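Local coordinates for protein arginase, mitochondrial (Medicago truncatula, PDB 6VSS) that catalyses the manganese-dependent hydrolysis of L-arginine to urea and L-ornithine, and also splits agmatine into urea and putrescine, at residues G158-S163 with Y265-V270; D188-F193 with S199-F204; I207-Y212 with K233-E238. One frame throughout, in Å; residues are numbered along the deposited sequence.

Contact 1 (G158-S163 with Y265-V270); sequences GDHSIS and YVSIDV. With MN (manganese (II) ion), chain J; MN (manganese (II) ion), chain I.
His160 meets Ser267 and Asp269 in the binuclear manganese site of the arginase alpha/beta fold, where the loop after strand 151-157 lies beside the C-terminal end of strand 264-269. Metal bonds join the two segments at one end. His160 ND1 and Asp269 OD2 each lie 2.2 Å from the manganese of chain J. The same Asp269 OD2 is 2.1 Å from the manganese of chain I, so this one oxygen bridges the pair, as does a water. With CG anti to the backbone N (chi1 -179°), the aspartate extends from the strand end to the metals. Imidazole and carboxylate planes stand 72° apart, and these two ligand atoms are held near each other by their common ion. Asp184 and Asp188 complete the coordination of the chain J manganese; Asp184, His186 and Asp271 that of the chain I manganese.

Hydrogen bonding fixes the other edge of the imidazole. His160 NE2 donates to Ser267 OG at 2.8 Å, with an N-H...O angle of 150° and the oxygen close to the ring plane. Ser267 OG is bonded in turn to Asp309, which also takes Ser163 OG and Tyr265 OH; this second shell probably orients the ring for its metal. Within the loop, an Asx turn sets the backbone: Asp159 OD1 accepts Ser161 N at 2.9 Å and, through its syn lone pair, Ser161 OG at 2.5 Å.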
loop_
_atom_site.group_PDB
_atom_site.type_symbol
_atom_site.label_atom_id
_atom_site.label_comp_id
_atom_site.label_asym_id
_atom_site.label_seq_id
_atom_site.Cartn_x
_atom_site.Cartn_y
_atom_site.Cartn_z
ATOM N N GLY B 158 17.404 10.723 11.737
ATOM C CA GLY B 158 17.315 11.935 12.515
ATOM C C GLY B 158 16.813 13.087 11.678
ATOM O O GLY B 158 17.060 13.114 10.470
ATOM N N ASP B 159 16.146 14.036 12.310
ATOM C CA ASP B 159 15.694 15.287 11.644
ATOM C C ASP B 159 16.856 16.268 11.529
ATOM O O ASP B 159 17.975 16.028 12.078
ATOM C CB ASP B 159 14.465 15.807 12.352
ATOM C CG ASP B 159 14.774 16.534 13.642
ATOM O OD1 ASP B 159 15.845 17.124 13.685
ATOM O OD2 ASP B 159 13.870 16.521 14.562
ATOM N N HIS B 160 16.643 17.340 10.777
ATOM C CA HIS B 160 17.759 18.145 10.293
ATOM C C HIS B 160 18.377 18.939 11.444
ATOM O O HIS B 160 19.455 19.419 11.215
ATOM C CB HIS B 160 17.355 18.973 9.061
ATOM C CG HIS B 160 18.496 19.099 8.115
ATOM N ND1 HIS B 160 18.349 19.366 6.770
ATOM C CD2 HIS B 160 19.824 19.066 8.347
ATOM C CE1 HIS B 160 19.556 19.359 6.211
ATOM N NE2 HIS B 160 20.462 19.215 7.150
ATOM N N SER B 161 17.757 19.033 12.619
ATOM C CA SER B 161 18.239 19.840 13.784
ATOM C C SER B 161 19.656 19.415 14.179
ATOM O O SER B 161 20.446 20.267 14.767
ATOM C CB SER B 161 17.316 19.712 14.969
ATOM O OG SER B 161 17.199 18.365 15.385
ATOM N N ILE B 162 19.976 18.165 13.900
ATOM C CA ILE B 162 21.235 17.535 14.374
ATOM C C ILE B 162 22.440 18.183 13.667
ATOM O O ILE B 162 23.543 18.220 14.247
ATOM C CB ILE B 162 21.168 16.003 14.192
ATOM C CG1 ILE B 162 21.166 15.612 12.719
ATOM C CG2 ILE B 162 19.986 15.393 14.927
ATOM C CD1 ILE B 162 21.397 14.188 12.532
ATOM N N SER B 163 22.280 18.757 12.490
ATOM C CA SER B 163 23.446 19.263 11.721
ATOM C C SER B 163 24.106 20.391 12.524
ATOM O O SER B 163 25.319 20.508 12.469
ATOM C CB SER B 163 23.064 19.716 10.352
ATOM O OG SER B 163 22.627 18.648 9.518
ATOM N N TYR B 265 32.020 20.222 4.763
ATOM C CA TYR B 265 30.955 19.371 5.372
ATOM C C TYR B 265 29.784 19.233 4.391
ATOM O O TYR B 265 29.377 20.292 3.813
ATOM C CB TYR B 265 30.502 19.996 6.683
ATOM C CG TYR B 265 29.500 19.150 7.408
ATOM C CD1 TYR B 265 28.129 19.271 7.181
ATOM C CD2 TYR B 265 29.937 18.208 8.316
ATOM C CE1 TYR B 265 27.221 18.486 7.883
ATOM C CE2 TYR B 265 29.041 17.463 9.052
ATOM C CZ TYR B 265 27.687 17.567 8.803
ATOM O OH TYR B 265 26.861 16.768 9.522
ATOM N N VAL B 266 29.284 18.012 4.192
ATOM C CA VAL B 266 28.203 17.731 3.200
ATOM C C VAL B 266 26.948 17.247 3.919
ATOM O O VAL B 266 26.961 16.172 4.470
ATOM C CB VAL B 266 28.622 16.734 2.115
ATOM C CG1 VAL B 266 27.474 16.536 1.125
ATOM C CG2 VAL B 266 29.874 17.199 1.367
ATOM N N SER B 267 25.894 18.047 3.925
ATOM C CA SER B 267 24.623 17.740 4.617
ATOM C C SER B 267 23.578 17.385 3.553
ATOM O O SER B 267 23.247 18.252 2.702
ATOM C CB SER B 267 24.217 18.903 5.436
ATOM O OG SER B 267 22.940 18.669 6.028
ATOM N N ILE B 268 23.103 16.166 3.531
ATOM C CA ILE B 268 22.059 15.745 2.547
ATOM C C ILE B 268 20.712 15.567 3.267
ATOM O O ILE B 268 20.546 14.557 4.043
ATOM C CB ILE B 268 22.500 14.492 1.787
ATOM C CG1 ILE B 268 23.987 14.596 1.395
ATOM C CG2 ILE B 268 21.542 14.274 0.611
ATOM C CD1 ILE B 268 24.518 13.529 0.485
ATOM N N ASP B 269 19.763 16.484 3.020
ATOM C CA ASP B 269 18.352 16.257 3.424
ATOM C C ASP B 269 17.653 15.453 2.305
ATOM O O ASP B 269 17.688 15.865 1.163
ATOM C CB ASP B 269 17.719 17.581 3.828
ATOM C CG ASP B 269 16.271 17.480 4.294
ATOM O OD1 ASP B 269 15.622 16.479 3.891
ATOM O OD2 ASP B 269 15.781 18.458 4.897
ATOM N N VAL B 270 17.181 14.241 2.623
ATOM C CA VAL B 270 16.522 13.307 1.655
ATOM C C VAL B 270 15.363 14.042 0.958
ATOM O O VAL B 270 15.098 13.703 -0.201
ATOM C CB VAL B 270 16.033 12.021 2.346
ATOM C CG1 VAL B 270 15.323 11.077 1.355
ATOM C CG2 VAL B 270 17.188 11.293 3.014
HETATM MN MN MN J . 16.458 20.233 6.088
HETATM MN MN MN I . 14.056 19.499 4.232
HETATM O O HOH W 1 14.525 20.901 5.814
#

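Contact 2 (D188-F193 with S199-F204); sequences DLYHDF and SHASPF. With MN (manganese (II) ion), chain J.
Ala201 CB touches both Tyr190 and Phe193, at CD2 of each ring, 3.6 Å from the tyrosine and 3.8 Å from the phenylalanine, the latter an off-centre CH-pi contact. The two rings also meet each other, Phe193 CD2 lying above the centre of the Tyr190 ring. Ala201 O comes to the Tyr190 ring in its plane, at the edge, and accepts Tyr190 N in the carbonyl plane at 3.0 Å. Phe193, its CG anti to the backbone N (chi1 -165°), is turned toward Ser199, whose OG lies 3.6 Å from Phe193 CD1. That OG also closes an ST turn by accepting Ala201 N at 3.1 Å; an alanine here would probably leave this N-H without its side-chain acceptor and open a gap beside the Phe193 ring.

Ser202 OG donates to Tyr190 O at 2.7 Å from above the carbonyl plane, and Phe204 N donates to Asp188 O. Asp188 CB meets the edge of the Phe204 ring, while its carboxylate binds manganese through OD2 and accepts from the metal-bound water through OD1. Asp188, Leu189 and Tyr190 belong to the L-ornithine site, and Tyr190 packs on Asn98 of a neighbouring subunit. Leu189 CD2 packs against Phe204 CB, and the leucine also meets Val228 and Val232 of helix 226-234, while Phe204, in the first turn of helix 203-209, rests on Leu216 of strand 213-221.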
loop_
_atom_site.group_PDB
_atom_site.type_symbol
_atom_site.label_atom_id
_atom_site.label_comp_id
_atom_site.label_asym_id
_atom_site.label_seq_id
_atom_site.Cartn_x
_atom_site.Cartn_y
_atom_site.Cartn_z
ATOM N N ASP B 188 16.299 25.772 5.831
ATOM C CA ASP B 188 16.564 25.561 7.273
ATOM C C ASP B 188 17.334 26.743 7.874
ATOM O O ASP B 188 18.147 26.502 8.758
ATOM C CB ASP B 188 17.332 24.271 7.501
ATOM C CG ASP B 188 16.536 23.010 7.206
ATOM O OD1 ASP B 188 15.305 23.145 6.984
ATOM O OD2 ASP B 188 17.151 21.919 7.269
ATOM N N LEU B 189 16.919 27.980 7.560
ATOM C CA LEU B 189 17.599 29.218 8.031
ATOM C C LEU B 189 16.683 30.117 8.875
ATOM O O LEU B 189 17.102 31.230 9.151
ATOM C CB LEU B 189 18.103 29.956 6.795
ATOM C CG LEU B 189 19.461 29.468 6.304
ATOM C CD1 LEU B 189 19.728 29.935 4.875
ATOM C CD2 LEU B 189 20.571 29.954 7.237
ATOM N N TYR B 190 15.502 29.657 9.301
ATOM C CA TYR B 190 14.605 30.436 10.193
ATOM C C TYR B 190 15.341 30.913 11.451
ATOM O O TYR B 190 16.033 30.100 12.095
ATOM C CB TYR B 190 13.469 29.577 10.718
ATOM C CG TYR B 190 12.362 29.371 9.737
ATOM C CD1 TYR B 190 11.282 30.241 9.684
ATOM C CD2 TYR B 190 12.393 28.285 8.875
ATOM C CE1 TYR B 190 10.238 30.005 8.804
ATOM C CE2 TYR B 190 11.354 28.033 7.995
ATOM C CZ TYR B 190 10.288 28.909 7.952
ATOM O OH TYR B 190 9.300 28.672 7.040
ATOM N N HIS B 191 15.153 32.169 11.848
ATOM C CA HIS B 191 15.738 32.684 13.117
ATOM C C HIS B 191 14.962 32.065 14.277
ATOM O O HIS B 191 15.585 31.757 15.291
ATOM C CB HIS B 191 15.715 34.211 13.196
ATOM C CG HIS B 191 16.184 34.732 14.514
ATOM N ND1 HIS B 191 17.460 34.473 15.009
ATOM C CD2 HIS B 191 15.567 35.494 15.438
ATOM C CE1 HIS B 191 17.605 35.065 16.168
ATOM N NE2 HIS B 191 16.455 35.693 16.457
ATOM N N ASP B 192 13.664 31.824 14.082
ATOM C CA ASP B 192 12.692 31.574 15.182
ATOM C C ASP B 192 11.488 30.831 14.595
ATOM O O ASP B 192 10.568 31.456 14.073
ATOM C CB ASP B 192 12.335 32.897 15.869
ATOM C CG ASP B 192 11.400 32.802 17.059
ATOM O OD1 ASP B 192 11.080 31.673 17.497
ATOM O OD2 ASP B 192 11.019 33.871 17.555
ATOM N N PHE B 193 11.520 29.513 14.698
ATOM C CA PHE B 193 10.440 28.578 14.313
ATOM C C PHE B 193 9.782 28.062 15.600
ATOM O O PHE B 193 10.390 27.162 16.258
ATOM C CB PHE B 193 11.011 27.432 13.466
ATOM C CG PHE B 193 9.943 26.645 12.754
ATOM C CD1 PHE B 193 9.225 25.668 13.420
ATOM C CD2 PHE B 193 9.602 26.935 11.451
ATOM C CE1 PHE B 193 8.207 24.985 12.769
ATOM C CE2 PHE B 193 8.585 26.243 10.799
ATOM C CZ PHE B 193 7.890 25.274 11.459
ATOM N N SER B 199 14.990 23.805 16.359
ATOM C CA SER B 199 14.037 23.295 15.332
ATOM C C SER B 199 14.823 22.715 14.148
ATOM O O SER B 199 15.897 23.251 13.844
ATOM C CB SER B 199 13.110 24.404 14.876
ATOM O OG SER B 199 12.457 24.090 13.642
ATOM N N HIS B 200 14.227 21.786 13.401
ATOM C CA HIS B 200 14.834 21.213 12.172
ATOM C C HIS B 200 14.807 22.215 11.016
ATOM O O HIS B 200 15.408 21.913 9.972
ATOM C CB HIS B 200 14.172 19.893 11.824
ATOM C CG HIS B 200 12.833 19.966 11.194
ATOM N ND1 HIS B 200 12.352 18.924 10.427
ATOM C CD2 HIS B 200 11.861 20.902 11.212
ATOM C CE1 HIS B 200 11.138 19.198 10.011
ATOM N NE2 HIS B 200 10.803 20.382 10.490
ATOM N N ALA B 201 14.225 23.402 11.242
ATOM C CA ALA B 201 14.085 24.514 10.280
ATOM C C ALA B 201 15.019 25.702 10.611
ATOM O O ALA B 201 14.899 26.733 9.898
ATOM C CB ALA B 201 12.624 24.947 10.288
ATOM N N SER B 202 15.847 25.611 11.665
ATOM C CA SER B 202 16.880 26.616 12.068
ATOM C C SER B 202 18.302 26.071 12.208
ATOM O O SER B 202 19.191 26.823 12.614
ATOM C CB SER B 202 16.477 27.249 13.350
ATOM O OG SER B 202 15.201 27.812 13.147
ATOM N N PRO B 203 18.634 24.803 11.861
ATOM C CA PRO B 203 19.993 24.354 12.091
ATOM C C PRO B 203 20.969 25.341 11.473
ATOM O O PRO B 203 21.954 25.634 12.080
ATOM C CB PRO B 203 20.084 22.971 11.453
ATOM C CG PRO B 203 18.811 22.798 10.625
ATOM C CD PRO B 203 17.805 23.742 11.246
ATOM N N PHE B 204 20.697 25.808 10.263
ATOM C CA PHE B 204 21.713 26.595 9.527
ATOM C C PHE B 204 21.723 28.049 10.035
ATOM O O PHE B 204 22.733 28.687 9.858
ATOM C CB PHE B 204 21.545 26.440 8.023
ATOM C CG PHE B 204 21.912 25.046 7.590
ATOM C CD1 PHE B 204 23.240 24.656 7.533
ATOM C CD2 PHE B 204 20.928 24.093 7.379
ATOM C CE1 PHE B 204 23.571 23.357 7.171
ATOM C CE2 PHE B 204 21.264 22.781 7.066
ATOM C CZ PHE B 204 22.582 22.424 6.937
HETATM MN MN MN J . 16.458 20.233 6.088
HETATM O O HOH W 1 14.525 20.901 5.814
#

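Contact 3 (I207-Y212 with K233-E238); sequences IMEGGY and KKYGVE
Two helix C-termini, each closed by a Schellman motif, meet through Met208 and Tyr235 on one flank of the arginase alpha/beta fold. Helices 203-209 and 226-234 precede the parallel strands 213-221 and 238-241, in successive beta-alpha-beta units. Met208 CB sits over one face of the Tyr235 ring, 4.0 Å from its centroid and 23° off the normal, a CH-pi contact offset toward CD1. On the opposite ring face lies Lys234 CG, so the phenol is sandwiched between two aliphatic groups. Met208 CG, anti to the carbonyl carbon (chi1 -70°), comes 4.1 Å from Tyr235 CB, and bends at chi2 and chi3 carry CE near Tyr235 O. The two side chains run past each other in opposite directions.

Gly211, with positive phi, is the first residue to leave the helical conformation: Gly211 N bonds Met208 O at 2.9 Å, and Tyr212 N bonds Ile207 O. Gly236, also at positive phi, is the C-prime residue of the second motif, its bond to Lys233 O weak.

At the polar end of the phenol Glu209 CG comes within 3.5 Å of Tyr235 OH. Its carboxylate is held by Arg206 through OE2. A water bridges the two side chains, donating to Glu209 OE1 at 2.9 Å and bonded to Tyr235 OH at 2.5 Å.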
loop_
_atom_site.group_PDB
_atom_site.type_symbol
_atom_site.label_atom_id
_atom_site.label_comp_id
_atom_site.label_asym_id
_atom_site.label_seq_id
_atom_site.Cartn_x
_atom_site.Cartn_y
_atom_site.Cartn_z
ATOM N N ILE B 207 24.113 27.609 12.855
ATOM C CA ILE B 207 25.488 27.339 12.355
ATOM C C ILE B 207 26.056 28.684 11.944
ATOM O O ILE B 207 27.091 29.068 12.488
ATOM C CB ILE B 207 25.478 26.295 11.224
ATOM C CG1 ILE B 207 25.257 24.878 11.754
ATOM C CG2 ILE B 207 26.720 26.391 10.381
ATOM C CD1 ILE B 207 24.759 23.888 10.686
ATOM N N MET B 208 25.364 29.367 11.035
ATOM C CA MET B 208 25.774 30.682 10.514
ATOM C C MET B 208 25.929 31.684 11.680
ATOM O O MET B 208 26.949 32.355 11.720
ATOM C CB MET B 208 24.767 31.206 9.485
ATOM C CG MET B 208 24.755 30.456 8.148
ATOM S SD MET B 208 26.311 29.689 7.582
ATOM C CE MET B 208 26.898 31.039 6.556
ATOM N N GLU B 209 24.969 31.779 12.605
ATOM C CA GLU B 209 25.083 32.673 13.785
ATOM C C GLU B 209 26.423 32.420 14.467
ATOM O O GLU B 209 26.997 33.388 14.903
ATOM C CB GLU B 209 23.997 32.435 14.839
ATOM C CG GLU B 209 22.636 32.918 14.420
ATOM C CD GLU B 209 21.442 32.238 15.064
ATOM O OE1 GLU B 209 20.308 32.523 14.618
ATOM O OE2 GLU B 209 21.634 31.450 16.026
ATOM N N GLY B 210 26.827 31.150 14.615
ATOM C CA GLY B 210 28.038 30.714 15.335
ATOM C C GLY B 210 29.312 30.957 14.551
ATOM O O GLY B 210 30.400 30.725 15.115
ATOM N N GLY B 211 29.199 31.408 13.294
ATOM C CA GLY B 211 30.327 31.498 12.346
ATOM C C GLY B 211 31.020 30.161 12.216
ATOM O O GLY B 211 32.206 30.135 12.056
ATOM N N TYR B 212 30.321 29.042 12.330
ATOM C CA TYR B 212 30.972 27.708 12.251
ATOM C C TYR B 212 31.227 27.389 10.792
ATOM O O TYR B 212 32.025 26.533 10.524
ATOM C CB TYR B 212 30.118 26.629 12.917
ATOM C CG TYR B 212 29.937 26.846 14.395
ATOM C CD1 TYR B 212 31.032 26.787 15.244
ATOM C CD2 TYR B 212 28.688 27.137 14.938
ATOM C CE1 TYR B 212 30.890 26.972 16.605
ATOM C CE2 TYR B 212 28.534 27.322 16.306
ATOM C CZ TYR B 212 29.643 27.244 17.134
ATOM O OH TYR B 212 29.533 27.437 18.474
ATOM N N LYS B 233 20.327 36.550 2.416
ATOM C CA LYS B 233 21.103 37.772 2.087
ATOM C C LYS B 233 21.968 38.181 3.289
ATOM O O LYS B 233 23.086 38.574 3.073
ATOM C CB LYS B 233 20.160 38.897 1.645
ATOM C CG LYS B 233 20.904 40.174 1.247
ATOM C CD LYS B 233 20.103 41.453 1.390
ATOM C CE LYS B 233 20.953 42.658 1.710
ATOM N NZ LYS B 233 20.506 43.808 0.896
ATOM N N LYS B 234 21.464 38.086 4.512
ATOM C CA LYS B 234 22.185 38.573 5.713
ATOM C C LYS B 234 23.471 37.751 5.937
ATOM O O LYS B 234 24.488 38.324 6.380
ATOM C CB LYS B 234 21.276 38.496 6.938
ATOM C CG LYS B 234 22.009 38.573 8.264
ATOM C CD LYS B 234 21.121 38.495 9.493
ATOM C CE LYS B 234 21.936 38.693 10.761
ATOM N NZ LYS B 234 21.076 38.908 11.952
ATOM N N TYR B 235 23.446 36.434 5.719
ATOM C CA TYR B 235 24.637 35.589 5.996
ATOM C C TYR B 235 25.387 35.300 4.686
ATOM O O TYR B 235 26.309 34.562 4.741
ATOM C CB TYR B 235 24.244 34.345 6.805
ATOM C CG TYR B 235 23.670 34.621 8.187
ATOM C CD1 TYR B 235 24.471 34.933 9.281
ATOM C CD2 TYR B 235 22.314 34.517 8.413
ATOM C CE1 TYR B 235 23.931 35.179 10.538
ATOM C CE2 TYR B 235 21.758 34.762 9.656
ATOM C CZ TYR B 235 22.561 35.093 10.730
ATOM O OH TYR B 235 21.941 35.316 11.938
ATOM N N GLY B 236 25.062 35.946 3.566
ATOM C CA GLY B 236 25.698 35.687 2.262
ATOM C C GLY B 236 25.639 34.201 1.906
ATOM O O GLY B 236 26.639 33.645 1.408
ATOM N N VAL B 237 24.498 33.573 2.145
ATOM C CA VAL B 237 24.259 32.146 1.809
ATOM C C VAL B 237 24.085 32.045 0.311
ATOM O O VAL B 237 23.363 32.864 -0.256
ATOM C CB VAL B 237 23.012 31.590 2.509
ATOM C CG1 VAL B 237 22.731 30.149 2.058
ATOM C CG2 VAL B 237 23.128 31.675 4.021
ATOM N N GLU B 238 24.713 31.053 -0.293
ATOM C CA GLU B 238 24.586 30.785 -1.739
ATOM C C GLU B 238 23.408 29.844 -1.960
ATOM O O GLU B 238 23.641 28.654 -2.236
ATOM C CB GLU B 238 25.880 30.184 -2.254
ATOM C CG GLU B 238 26.952 31.220 -2.441
ATOM C CD GLU B 238 28.287 30.560 -2.562
ATOM O OE1 GLU B 238 28.540 29.935 -3.619
ATOM O OE2 GLU B 238 29.018 30.607 -1.568
HETATM O O HOH W 2 19.768 34.211 12.327
#

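Along the chain, residues 158-163 open first, and their partner 265-270 follows only after 101 intervening residues, so contact 1 closes a wide loop joining the ends of strands 151-157 and 264-269. Contacts 2 and 3 both lie within it, in series. Contact 2 closes a tight loop of five residues between strand 178-183 and helix 203-209; contact 3 then spans twenty residues, linking the end of that helix to the end of helix 226-234 around strand 213-221. Contacts 1 and 2 share a manganese ion and its water, while Leu189 CD1 meets Val237 CG2 between contacts 2 and 3. The series runs from the buried metal centre outward to a helical flank.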